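Local structure of ABC transporter, substrate binding protein (Aeropyrum pernix, 3EAF) at residues Q270-A275 and L288-G293; K22-G27 and A79-G84; N36-Y41 and A276-V281. The protein probably captures a solute outside the cell and delivers it to an ABC transporter for import, and carries a bound magnesium ion. One frame throughout, in Å; residues are numbered along the deposited sequence.

Interaction 1: Q270-A275 and L288-G293; sequences QTIFEA and LRVVQG
Ile272 of helix 267-278 packs against Val290 and Val291 at the start of helix 288-304, a buried helix-helix contact on the lobe that carries the N terminus in this type I periplasmic-binding-protein fold. The two backbones come nearest where the CA atoms of Ile272 and Val291 lie 7.5 Å apart. All the contact across the segments is apolar, and Ile272 supplies it with both branches. The Ile272 and Val290 side chains pass each other in opposite directions, with CG2 of Ile272 4.1 Å from CG1 of Val290. The longer branch is extended (chi2 173°), which carries CD1 across Val291 at about a right angle. There CD1 of Ile272 touches CG2 of Val291 at 3.9 Å and approaches its CA equally closely, so the end of the isoleucine lies against the helix backbone itself. Phe294, one turn on in helix 288-304, also touches Ile272, while Leu26 of helix 18-38 packs on Val290 and makes this a three-helix cluster.

Gln292 points away from helix 267-278, and its amide meets Arg289. Arg289 forms a salt bridge with Asp236 and also reaches the carbonyl of Val232. Its NH1 donates to Gln292 OE1 at 2.7 Å with an N-H...O angle of 151°. NH1 arrives on a lone pair of the amide oxygen, and OE1 in turn lies nearly in the guanidinium plane.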
ATOM      1  N   GLN A 270      -8.274 -10.535 -13.911  1.00  9.81           N
ATOM      2  CA  GLN A 270      -8.893 -11.808 -14.307  1.00 10.15           C
ATOM      3  C   GLN A 270      -8.221 -13.022 -13.657  1.00 10.06           C
ATOM      4  O   GLN A 270      -8.875 -14.039 -13.407  1.00 10.17           O
ATOM      5  CB  GLN A 270      -8.951 -11.951 -15.834  1.00  9.90           C
ATOM      6  CG  GLN A 270      -9.965 -11.015 -16.497  1.00 10.37           C
ATOM      7  CD  GLN A 270     -11.362 -11.113 -15.888  1.00 10.66           C
ATOM      8  OE1 GLN A 270     -11.859 -12.200 -15.610  1.00 12.42           O
ATOM      9  NE2 GLN A 270     -11.989  -9.976 -15.679  1.00 11.75           N
ATOM     10  N   THR A 271      -6.920 -12.903 -13.387  1.00  9.71           N
ATOM     11  CA  THR A 271      -6.166 -13.921 -12.654  1.00  9.51           C
ATOM     12  C   THR A 271      -6.706 -14.067 -11.221  1.00  9.73           C
ATOM     13  O   THR A 271      -6.890 -15.183 -10.728  1.00  9.45           O
ATOM     14  CB  THR A 271      -4.652 -13.586 -12.657  1.00  9.77           C
ATOM     15  OG1 THR A 271      -4.145 -13.671 -14.000  1.00  9.64           O
ATOM     16  CG2 THR A 271      -3.864 -14.526 -11.765  1.00  8.63           C
ATOM     17  N   ILE A 272      -6.967 -12.934 -10.570  1.00 10.01           N
ATOM     18  CA  ILE A 272      -7.554 -12.922  -9.229  1.00  9.97           C
ATOM     19  C   ILE A 272      -8.969 -13.522  -9.230  1.00 10.51           C
ATOM     20  O   ILE A 272      -9.304 -14.324  -8.361  1.00 10.39           O
ATOM     21  CB  ILE A 272      -7.526 -11.498  -8.582  1.00  9.82           C
ATOM     22  CG1 ILE A 272      -6.074 -11.004  -8.477  1.00  9.90           C
ATOM     23  CG2 ILE A 272      -8.202 -11.518  -7.194  1.00  9.52           C
ATOM     24  CD1 ILE A 272      -5.889  -9.550  -8.021  1.00  9.28           C
ATOM     25  N   PHE A 273      -9.786 -13.142 -10.211  1.00 10.94           N
ATOM     26  CA  PHE A 273     -11.132 -13.698 -10.354  1.00 11.74           C
ATOM     27  C   PHE A 273     -11.139 -15.217 -10.534  1.00 11.60           C
ATOM     28  O   PHE A 273     -12.027 -15.895 -10.013  1.00 11.06           O
ATOM     29  CB  PHE A 273     -11.897 -13.017 -11.497  1.00 12.60           C
ATOM     30  CG  PHE A 273     -12.461 -11.676 -11.120  1.00 14.24           C
ATOM     31  CD1 PHE A 273     -13.232 -11.533  -9.964  1.00 14.93           C
ATOM     32  CD2 PHE A 273     -12.236 -10.562 -11.914  1.00 16.37           C
ATOM     33  CE1 PHE A 273     -13.757 -10.302  -9.607  1.00 15.70           C
ATOM     34  CE2 PHE A 273     -12.762  -9.316 -11.559  1.00 15.97           C
ATOM     35  CZ  PHE A 273     -13.520  -9.191 -10.405  1.00 14.72           C
ATOM     36  N   GLU A 274     -10.148 -15.743 -11.253  1.00 11.69           N
ATOM     37  CA  GLU A 274     -10.018 -17.193 -11.405  1.00 11.90           C
ATOM     38  C   GLU A 274      -9.627 -17.834 -10.069  1.00 11.87           C
ATOM     39  O   GLU A 274     -10.176 -18.873  -9.693  1.00 11.28           O
ATOM     40  CB  GLU A 274      -9.020 -17.572 -12.507  1.00 11.92           C
ATOM     41  CG  GLU A 274      -9.147 -19.051 -12.932  1.00 12.24           C
ATOM     42  CD  GLU A 274      -7.958 -19.586 -13.719  1.00 12.63           C
ATOM     43  OE1 GLU A 274      -6.987 -18.839 -13.955  1.00 13.50           O
ATOM     44  OE2 GLU A 274      -7.995 -20.780 -14.097  1.00 14.31           O
ATOM     45  N   ALA A 275      -8.689 -17.203  -9.359  1.00 11.88           N
ATOM     46  CA  ALA A 275      -8.277 -17.667  -8.033  1.00 12.25           C
ATOM     47  C   ALA A 275      -9.477 -17.763  -7.097  1.00 12.68           C
ATOM     48  O   ALA A 275      -9.655 -18.769  -6.403  1.00 12.85           O
ATOM     49  CB  ALA A 275      -7.201 -16.754  -7.452  1.00 12.29           C
ATOM     50  N   LEU A 288     -10.068  -3.799  -4.142  1.00 10.05           N
ATOM     51  CA  LEU A 288      -8.699  -3.260  -4.122  1.00  8.91           C
ATOM     52  C   LEU A 288      -7.788  -3.894  -3.052  1.00  8.70           C
ATOM     53  O   LEU A 288      -6.614  -4.178  -3.312  1.00  8.48           O
ATOM     54  CB  LEU A 288      -8.735  -1.739  -3.942  1.00  8.87           C
ATOM     55  CG  LEU A 288      -7.397  -1.051  -3.658  1.00  8.78           C
ATOM     56  CD1 LEU A 288      -6.476  -1.133  -4.880  1.00  7.17           C
ATOM     57  CD2 LEU A 288      -7.615   0.393  -3.212  1.00  8.50           C
ATOM     58  N   ARG A 289      -8.327  -4.119  -1.855  1.00  8.04           N
ATOM     59  CA  ARG A 289      -7.524  -4.665  -0.748  1.00  7.43           C
ATOM     60  C   ARG A 289      -7.062  -6.080  -1.064  1.00  7.41           C
ATOM     61  O   ARG A 289      -5.914  -6.442  -0.809  1.00  7.03           O
ATOM     62  CB  ARG A 289      -8.304  -4.628   0.573  1.00  7.41           C
ATOM     63  CG  ARG A 289      -8.853  -3.244   0.964  1.00  6.79           C
ATOM     64  CD  ARG A 289      -7.840  -2.129   0.695  1.00  8.06           C
ATOM     65  NE  ARG A 289      -8.411  -0.798   0.899  1.00  7.25           N
ATOM     66  CZ  ARG A 289      -7.780   0.336   0.629  1.00  6.57           C
ATOM     67  NH1 ARG A 289      -6.549   0.317   0.127  1.00  5.39           N
ATOM     68  NH2 ARG A 289      -8.383   1.494   0.866  1.00  6.66           N
ATOM     69  N   VAL A 290      -7.969  -6.866  -1.638  1.00  7.37           N
ATOM     70  CA  VAL A 290      -7.658  -8.199  -2.147  1.00  7.27           C
ATOM     71  C   VAL A 290      -6.551  -8.131  -3.209  1.00  6.93           C
ATOM     72  O   VAL A 290      -5.608  -8.923  -3.175  1.00  7.09           O
ATOM     73  CB  VAL A 290      -8.931  -8.907  -2.690  1.00  7.39           C
ATOM     74  CG1 VAL A 290      -8.599 -10.287  -3.275  1.00  7.90           C
ATOM     75  CG2 VAL A 290      -9.977  -9.045  -1.581  1.00  7.57           C
ATOM     76  N   VAL A 291      -6.654  -7.176  -4.131  1.00  6.47           N
ATOM     77  CA  VAL A 291      -5.602  -6.971  -5.128  1.00  6.28           C
ATOM     78  C   VAL A 291      -4.246  -6.697  -4.456  1.00  6.42           C
ATOM     79  O   VAL A 291      -3.232  -7.272  -4.840  1.00  6.66           O
ATOM     80  CB  VAL A 291      -5.955  -5.825  -6.114  1.00  6.54           C
ATOM     81  CG1 VAL A 291      -4.811  -5.582  -7.095  1.00  5.72           C
ATOM     82  CG2 VAL A 291      -7.256  -6.136  -6.863  1.00  5.73           C
ATOM     83  N   GLN A 292      -4.240  -5.839  -3.439  1.00  6.57           N
ATOM     84  CA  GLN A 292      -3.002  -5.425  -2.773  1.00  6.82           C
ATOM     85  C   GLN A 292      -2.277  -6.598  -2.130  1.00  6.90           C
ATOM     86  O   GLN A 292      -1.039  -6.670  -2.175  1.00  7.09           O
ATOM     87  CB  GLN A 292      -3.271  -4.308  -1.753  1.00  6.73           C
ATOM     88  CG  GLN A 292      -3.684  -3.003  -2.424  1.00  7.05           C
ATOM     89  CD  GLN A 292      -3.908  -1.870  -1.461  1.00  7.01           C
ATOM     90  OE1 GLN A 292      -5.030  -1.612  -1.056  1.00  7.71           O
ATOM     91  NE2 GLN A 292      -2.840  -1.173  -1.099  1.00  7.74           N
ATOM     92  N   GLY A 293      -3.051  -7.515  -1.554  1.00  7.04           N
ATOM     93  CA  GLY A 293      -2.505  -8.757  -0.996  1.00  7.15           C
ATOM     94  C   GLY A 293      -2.010  -9.710  -2.066  1.00  7.15           C
ATOM     95  O   GLY A 293      -0.910 -10.253  -1.968  1.00  7.09           O
TER

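Interaction 2: K22-G27 and A79-G84; sequences KGYSLG and AIIGWG
Tyr24, in the second turn of helix 18-38, reaches across to Ile81, Gly82 and Trp83 at the end of strand 79-82. Before it, Lys22 NZ bonds to the carbonyl of Glu13. At Tyr24 itself the ring is carried out by CG standing anti to the backbone N (chi1 176°), and the whole length of the side chain is used. Near its root, the edge of the Trp83 indole comes over one face of the phenol ring, with CZ3 of Trp83 3.5 Å from CG of Tyr24. The ring centroids are 5.0 Å apart and the planes meet at 62°, an edge-to-face (T-shaped) pair. Further out, CE3 of Trp83 lies 3.7 Å from CD2 of Tyr24. The hydroxyl meets two parts of the strand: Tyr24 OH is 3.3 Å from the CG2 methyl of Ile81. Tyr24 OH also donates a weak hydrogen bond, 2.8 Å long, to Gly82 O. The stronger polar partner of this buried hydroxyl is Asn296 ND2 of helix 288-304. Following Tyr24, Ser25 OG bonds to Glu13 OE2, and Leu26 turns to Val290.

Trp83 is held in turn by a bond from NE1 to Thr17 OG1 and by an edge-to-face meeting with Trp233, and a glycerol molecule lies about 4 Å from its side chain. A helix covering a largely parallel sheet, with the loop after a strand leading through Gly84 at an N-cap, is the alpha/beta architecture of a type I binding-protein lobe, and the glycerol, probably from the crystallisation liquor, may mark the cleft between the lobes where relatives bind ligand.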
ATOM      1  N   LYS A  22      -7.993  -7.082   6.492  1.00  9.63           N
ATOM      2  CA  LYS A  22      -8.748  -8.309   6.212  1.00 10.55           C
ATOM      3  C   LYS A  22      -8.713  -8.669   4.726  1.00  9.67           C
ATOM      4  O   LYS A  22      -8.400  -9.798   4.372  1.00  9.13           O
ATOM      5  CB  LYS A  22     -10.197  -8.178   6.679  1.00 10.65           C
ATOM      6  CG  LYS A  22     -10.400  -8.234   8.187  1.00 12.46           C
ATOM      7  CD  LYS A  22     -11.890  -8.040   8.508  1.00 13.01           C
ATOM      8  CE  LYS A  22     -12.155  -7.987  10.003  1.00 17.60           C
ATOM      9  NZ  LYS A  22     -12.150  -9.349  10.643  1.00 20.65           N
ATOM     10  N   GLY A  23      -9.017  -7.692   3.870  1.00  9.41           N
ATOM     11  CA  GLY A  23      -8.997  -7.879   2.416  1.00  9.16           C
ATOM     12  C   GLY A  23      -7.613  -8.252   1.915  1.00  8.97           C
ATOM     13  O   GLY A  23      -7.461  -9.168   1.108  1.00  9.37           O
ATOM     14  N   TYR A  24      -6.596  -7.548   2.402  1.00  8.31           N
ATOM     15  CA  TYR A  24      -5.213  -7.863   2.050  1.00  8.26           C
ATOM     16  C   TYR A  24      -4.873  -9.325   2.377  1.00  8.33           C
ATOM     17  O   TYR A  24      -4.258 -10.024   1.565  1.00  7.91           O
ATOM     18  CB  TYR A  24      -4.272  -6.919   2.797  1.00  8.08           C
ATOM     19  CG  TYR A  24      -2.790  -7.170   2.618  1.00  8.71           C
ATOM     20  CD1 TYR A  24      -2.068  -6.508   1.622  1.00  7.47           C
ATOM     21  CD2 TYR A  24      -2.093  -8.022   3.482  1.00  7.30           C
ATOM     22  CE1 TYR A  24      -0.705  -6.706   1.472  1.00  6.81           C
ATOM     23  CE2 TYR A  24      -0.721  -8.223   3.333  1.00  7.46           C
ATOM     24  CZ  TYR A  24      -0.037  -7.562   2.329  1.00  7.78           C
ATOM     25  OH  TYR A  24       1.325  -7.758   2.172  1.00  8.67           O
ATOM     26  N   SER A  25      -5.259  -9.771   3.572  1.00  8.40           N
ATOM     27  CA  SER A  25      -5.011 -11.158   3.994  1.00  8.81           C
ATOM     28  C   SER A  25      -5.698 -12.166   3.077  1.00  8.89           C
ATOM     29  O   SER A  25      -5.091 -13.161   2.677  1.00  9.45           O
ATOM     30  CB  SER A  25      -5.455 -11.396   5.435  1.00  8.59           C
ATOM     31  OG  SER A  25      -5.134 -12.725   5.801  1.00  8.90           O
ATOM     32  N   LEU A  26      -6.964 -11.906   2.756  1.00  8.99           N
ATOM     33  CA  LEU A  26      -7.709 -12.734   1.821  1.00  9.21           C
ATOM     34  C   LEU A  26      -7.018 -12.815   0.458  1.00  8.98           C
ATOM     35  O   LEU A  26      -6.914 -13.899  -0.118  1.00  9.15           O
ATOM     36  CB  LEU A  26      -9.152 -12.226   1.665  1.00  9.40           C
ATOM     37  CG  LEU A  26     -10.052 -12.882   0.602  1.00  9.98           C
ATOM     38  CD1 LEU A  26     -10.158 -14.413   0.757  1.00 11.93           C
ATOM     39  CD2 LEU A  26     -11.442 -12.245   0.607  1.00  9.98           C
ATOM     40  N   GLY A  27      -6.561 -11.676  -0.058  1.00  8.02           N
ATOM     41  CA  GLY A  27      -5.876 -11.648  -1.351  1.00  7.94           C
ATOM     42  C   GLY A  27      -4.557 -12.393  -1.350  1.00  7.91           C
ATOM     43  O   GLY A  27      -4.217 -13.064  -2.321  1.00  8.03           O
ATOM     44  N   ALA A  79      11.273 -15.791   3.050  1.00 10.27           N
ATOM     45  CA  ALA A  79      10.544 -14.596   2.647  1.00  9.81           C
ATOM     46  C   ALA A  79       9.362 -14.368   3.583  1.00  9.44           C
ATOM     47  O   ALA A  79       8.826 -15.316   4.153  1.00  9.15           O
ATOM     48  CB  ALA A  79      10.067 -14.714   1.188  1.00  9.58           C
ATOM     49  N   ILE A  80       8.985 -13.101   3.746  1.00  9.17           N
ATOM     50  CA  ILE A  80       7.806 -12.722   4.518  1.00  9.07           C
ATOM     51  C   ILE A  80       6.979 -11.724   3.726  1.00  9.06           C
ATOM     52  O   ILE A  80       7.513 -10.750   3.172  1.00  9.07           O
ATOM     53  CB  ILE A  80       8.173 -12.099   5.895  1.00  9.09           C
ATOM     54  CG1 ILE A  80       8.843 -13.144   6.793  1.00  8.92           C
ATOM     55  CG2 ILE A  80       6.923 -11.533   6.592  1.00  9.45           C
ATOM     56  CD1 ILE A  80       9.591 -12.549   7.997  1.00  9.34           C
ATOM     57  N   ILE A  81       5.679 -11.992   3.666  1.00  8.83           N
ATOM     58  CA  ILE A  81       4.703 -11.056   3.140  1.00  8.59           C
ATOM     59  C   ILE A  81       4.158 -10.322   4.353  1.00  8.84           C
ATOM     60  O   ILE A  81       3.419 -10.901   5.162  1.00  9.24           O
ATOM     61  CB  ILE A  81       3.577 -11.793   2.365  1.00  8.83           C
ATOM     62  CG1 ILE A  81       4.172 -12.657   1.233  1.00  8.54           C
ATOM     63  CG2 ILE A  81       2.502 -10.805   1.859  1.00  7.92           C
ATOM     64  CD1 ILE A  81       4.882 -11.882   0.108  1.00  8.96           C
ATOM     65  N   GLY A  82       4.551  -9.057   4.495  1.00  8.86           N
ATOM     66  CA  GLY A  82       4.307  -8.312   5.726  1.00  8.74           C
ATOM     67  C   GLY A  82       3.277  -7.204   5.639  1.00  8.70           C
ATOM     68  O   GLY A  82       2.544  -7.091   4.652  1.00  8.75           O
ATOM     69  N   TRP A  83       3.245  -6.369   6.678  1.00  8.61           N
ATOM     70  CA  TRP A  83       2.172  -5.398   6.850  1.00  8.25           C
ATOM     71  C   TRP A  83       2.648  -3.985   7.264  1.00  8.25           C
ATOM     72  O   TRP A  83       3.007  -3.181   6.404  1.00  8.38           O
ATOM     73  CB  TRP A  83       1.086  -5.957   7.796  1.00  7.83           C
ATOM     74  CG  TRP A  83      -0.098  -5.044   7.968  1.00  7.88           C
ATOM     75  CD1 TRP A  83      -0.428  -4.319   9.083  1.00  7.26           C
ATOM     76  CD2 TRP A  83      -1.094  -4.737   6.980  1.00  7.31           C
ATOM     77  NE1 TRP A  83      -1.572  -3.581   8.848  1.00  7.24           N
ATOM     78  CE2 TRP A  83      -2.001  -3.825   7.567  1.00  7.02           C
ATOM     79  CE3 TRP A  83      -1.306  -5.148   5.655  1.00  7.04           C
ATOM     80  CZ2 TRP A  83      -3.104  -3.312   6.872  1.00  7.09           C
ATOM     81  CZ3 TRP A  83      -2.409  -4.638   4.964  1.00  7.70           C
ATOM     82  CH2 TRP A  83      -3.288  -3.724   5.575  1.00  7.63           C
ATOM     83  N   GLY A  84       2.661  -3.694   8.562  1.00  8.19           N
ATOM     84  CA  GLY A  84       2.680  -2.303   9.048  1.00  8.51           C
ATOM     85  C   GLY A  84       3.983  -1.547   8.875  1.00  8.56           C
ATOM     86  O   GLY A  84       5.059  -2.141   8.921  1.00  8.46           O
TER

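Interaction 3: N36-Y41 and A276-V281; sequences NEKGIY and ARMNGV
A bend at chi3 (62°) turns the terminal methyl of selenomethionine Met278 toward Glu37, while its selenium faces Lys38. The CG methylene of Glu37 stands in front of the methyl: Glu37 CG and Met278 CE are 3.6 Å apart. Lys38 bends at chi2 (-72°) and then runs out straight, so its far end passes the selenium obliquely, with CE 3.8 Å and NZ 4.1 Å from Met278 SE. The contact uses the aliphatic parts of two charged side chains, both exposed, as a cradle for one long apolar group. The ammonium of Lys38 is paired in a salt bridge with Glu274, on the turn of helix preceding Met278, while CE lies beside the selenium.

Each segment includes the C-terminal end of a helix. After Met278 the chain closes in a Schellman motif: Val281 N reaches Ala276 O at 2.9 Å, Gly280 N makes a weak bond to Arg277 O, and Gly280 has positive phi. Asn279 N also donates to Ala276 O, from the opposite face of that carbonyl's plane. In the other segment, Gly39 leaves helix 18-38 at backbone angles that call for glycine. Tyr34 of that helix touches Met278, and Leu30 and Lys33 meet Asn279; beyond Gly39, Ile40 bonds to Val48 through its backbone, in a short, weakly bonded strand at the sheet edge, and packs on Ile50 of strand 47-56 and on Ile301 and Ile304 of helix 288-304.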
ATOM      1  N   ASN A  36       0.305 -22.015  -6.084  1.00 12.13           N
ATOM      2  CA  ASN A  36       0.653 -23.380  -5.668  1.00 12.80           C
ATOM      3  C   ASN A  36       0.002 -24.423  -6.588  1.00 13.32           C
ATOM      4  O   ASN A  36       0.690 -25.286  -7.150  1.00 13.13           O
ATOM      5  CB  ASN A  36       0.270 -23.639  -4.202  1.00 12.70           C
ATOM      6  CG  ASN A  36       1.354 -23.193  -3.218  1.00 13.11           C
ATOM      7  OD1 ASN A  36       2.531 -23.118  -3.560  1.00 11.49           O
ATOM      8  ND2 ASN A  36       0.952 -22.912  -1.981  1.00 14.04           N
ATOM      9  N   GLU A  37      -1.315 -24.301  -6.750  1.00 13.95           N
ATOM     10  CA  GLU A  37      -2.129 -25.223  -7.539  1.00 15.19           C
ATOM     11  C   GLU A  37      -1.825 -25.158  -9.046  1.00 15.23           C
ATOM     12  O   GLU A  37      -1.761 -26.195  -9.714  1.00 15.21           O
ATOM     13  CB  GLU A  37      -3.622 -24.950  -7.261  1.00 15.89           C
ATOM     14  CG  GLU A  37      -4.635 -25.776  -8.075  1.00 18.48           C
ATOM     15  CD  GLU A  37      -4.686 -27.245  -7.688  1.00 22.25           C
ATOM     16  OE1 GLU A  37      -4.393 -27.590  -6.520  1.00 24.36           O
ATOM     17  OE2 GLU A  37      -5.032 -28.069  -8.562  1.00 25.39           O
ATOM     18  N   LYS A  38      -1.651 -23.951  -9.578  1.00 15.12           N
ATOM     19  CA  LYS A  38      -1.328 -23.792 -11.001  1.00 15.26           C
ATOM     20  C   LYS A  38       0.075 -24.321 -11.301  1.00 15.23           C
ATOM     21  O   LYS A  38       0.329 -24.846 -12.384  1.00 14.93           O
ATOM     22  CB  LYS A  38      -1.449 -22.325 -11.440  1.00 15.47           C
ATOM     23  CG  LYS A  38      -2.887 -21.799 -11.557  1.00 15.68           C
ATOM     24  CD  LYS A  38      -3.615 -22.382 -12.754  1.00 16.54           C
ATOM     25  CE  LYS A  38      -4.983 -21.743 -12.932  1.00 16.88           C
ATOM     26  NZ  LYS A  38      -5.820 -22.441 -13.959  1.00 17.62           N
ATOM     27  N   GLY A  39       0.979 -24.180 -10.334  1.00 15.00           N
ATOM     28  CA  GLY A  39       2.339 -24.673 -10.479  1.00 15.29           C
ATOM     29  C   GLY A  39       3.360 -23.561 -10.593  1.00 15.41           C
ATOM     30  O   GLY A  39       3.331 -22.770 -11.538  1.00 15.64           O
ATOM     31  N   ILE A  40       4.269 -23.506  -9.624  1.00 15.60           N
ATOM     32  CA  ILE A  40       5.359 -22.532  -9.631  1.00 15.56           C
ATOM     33  C   ILE A  40       6.640 -23.269 -10.015  1.00 15.87           C
ATOM     34  O   ILE A  40       7.007 -24.251  -9.369  1.00 15.53           O
ATOM     35  CB  ILE A  40       5.548 -21.859  -8.241  1.00 15.55           C
ATOM     36  CG1 ILE A  40       4.245 -21.219  -7.750  1.00 15.22           C
ATOM     37  CG2 ILE A  40       6.666 -20.810  -8.294  1.00 15.24           C
ATOM     38  CD1 ILE A  40       4.077 -21.248  -6.228  1.00 14.43           C
ATOM     39  N   TYR A  41       7.314 -22.797 -11.062  1.00 16.43           N
ATOM     40  CA  TYR A  41       8.527 -23.453 -11.543  1.00 17.52           C
ATOM     41  C   TYR A  41       9.721 -22.512 -11.590  1.00 18.16           C
ATOM     42  O   TYR A  41       9.612 -21.376 -12.057  1.00 18.29           O
ATOM     43  CB  TYR A  41       8.299 -24.089 -12.921  1.00 17.71           C
ATOM     44  CG  TYR A  41       7.233 -25.156 -12.895  1.00 18.07           C
ATOM     45  CD1 TYR A  41       7.546 -26.474 -12.555  1.00 17.94           C
ATOM     46  CD2 TYR A  41       5.903 -24.842 -13.185  1.00 17.93           C
ATOM     47  CE1 TYR A  41       6.558 -27.460 -12.517  1.00 18.19           C
ATOM     48  CE2 TYR A  41       4.912 -25.819 -13.148  1.00 18.51           C
ATOM     49  CZ  TYR A  41       5.247 -27.121 -12.811  1.00 18.50           C
ATOM     50  OH  TYR A  41       4.262 -28.084 -12.775  1.00 19.54           O
ATOM     51  N   ALA A 276     -10.311 -16.723  -7.115  1.00 13.49           N
ATOM     52  CA  ALA A 276     -11.557 -16.690  -6.356  1.00 14.25           C
ATOM     53  C   ALA A 276     -12.502 -17.852  -6.705  1.00 15.15           C
ATOM     54  O   ALA A 276     -13.011 -18.527  -5.803  1.00 14.93           O
ATOM     55  CB  ALA A 276     -12.253 -15.353  -6.547  1.00 14.08           C
ATOM     56  N   ARG A 277     -12.723 -18.098  -7.999  1.00 16.05           N
ATOM     57  CA  ARG A 277     -13.602 -19.200  -8.418  1.00 17.24           C
ATOM     58  C   ARG A 277     -13.082 -20.549  -7.936  1.00 17.83           C
ATOM     59  O   ARG A 277     -13.851 -21.368  -7.450  1.00 18.07           O
ATOM     60  CB  ARG A 277     -13.807 -19.236  -9.938  1.00 17.01           C
ATOM     61  CG  ARG A 277     -14.666 -18.109 -10.508  1.00 17.22           C
ATOM     62  CD  ARG A 277     -14.981 -18.337 -12.008  1.00 17.69           C
ATOM     63  NE  ARG A 277     -13.777 -18.352 -12.852  1.00 17.39           N
ATOM     64  CZ  ARG A 277     -13.232 -17.276 -13.420  1.00 17.51           C
ATOM     65  NH1 ARG A 277     -13.772 -16.073 -13.254  1.00 17.51           N
ATOM     66  NH2 ARG A 277     -12.139 -17.400 -14.162  1.00 16.85           N
HETATM   67  N   MSE A 278     -11.776 -20.767  -8.073  1.00 18.68           N
HETATM   68  CA  MSE A 278     -11.134 -22.030  -7.690  1.00 20.53           C
HETATM   69  C   MSE A 278     -11.132 -22.281  -6.181  1.00 19.70           C
HETATM   70  O   MSE A 278     -11.000 -23.425  -5.734  1.00 19.49           O
HETATM   71  CB  MSE A 278      -9.704 -22.080  -8.223  1.00 20.12           C
HETATM   72  CG  MSE A 278      -9.618 -22.199  -9.732  1.00 21.79           C
HETATM   73 SE   MSE A 278      -7.817 -21.887 -10.399  1.00 26.09          SE
HETATM   74  CE  MSE A 278      -6.877 -23.350  -9.502  1.00 24.01           C
ATOM     75  N   ASN A 279     -11.286 -21.212  -5.403  1.00 19.24           N
ATOM     76  CA  ASN A 279     -11.260 -21.315  -3.952  1.00 19.22           C
ATOM     77  C   ASN A 279     -12.582 -20.941  -3.262  1.00 19.29           C
ATOM     78  O   ASN A 279     -12.617 -20.683  -2.065  1.00 19.44           O
ATOM     79  CB  ASN A 279     -10.066 -20.530  -3.400  1.00 18.94           C
ATOM     80  CG  ASN A 279      -8.733 -21.162  -3.785  1.00 18.35           C
ATOM     81  OD1 ASN A 279      -8.273 -22.106  -3.147  1.00 17.29           O
ATOM     82  ND2 ASN A 279      -8.109 -20.639  -4.831  1.00 18.39           N
ATOM     83  N   GLY A 280     -13.667 -20.939  -4.026  1.00 19.80           N
ATOM     84  CA  GLY A 280     -15.006 -20.737  -3.478  1.00 20.65           C
ATOM     85  C   GLY A 280     -15.227 -19.378  -2.840  1.00 21.48           C
ATOM     86  O   GLY A 280     -15.973 -19.263  -1.863  1.00 21.67           O
ATOM     87  N   VAL A 281     -14.573 -18.355  -3.393  1.00 21.59           N
ATOM     88  CA  VAL A 281     -14.745 -16.969  -2.950  1.00 21.94           C
ATOM     89  C   VAL A 281     -15.642 -16.228  -3.942  1.00 22.66           C
ATOM     90  O   VAL A 281     -15.366 -16.198  -5.144  1.00 22.25           O
ATOM     91  CB  VAL A 281     -13.374 -16.235  -2.807  1.00 21.67           C
ATOM     92  CG1 VAL A 281     -13.566 -14.742  -2.576  1.00 21.26           C
ATOM     93  CG2 VAL A 281     -12.548 -16.848  -1.680  1.00 21.68           C
TER

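From the N terminus, helix 18-38 opens two of the contacts. Interaction 2 closes first, over the 51 residues between Gly27 and Ala79, and binds the helix to a central strand of the N-terminal lobe's sheet. Interaction 3 starts inside that loop, at the end of the same helix, and closes only after 234 residues that include five strands of the other lobe's sheet, so the two cross. Interaction 1 begins before interaction 3 has ended and crosses it in turn, closing the short connection of 12 residues between two successive helices; it follows interaction 2 in series. Through these contacts, helices 267-278 and 288-304, late in the chain, return to the first lobe, where Val290 CG1 meets Gly27 CA at 3.6 Å.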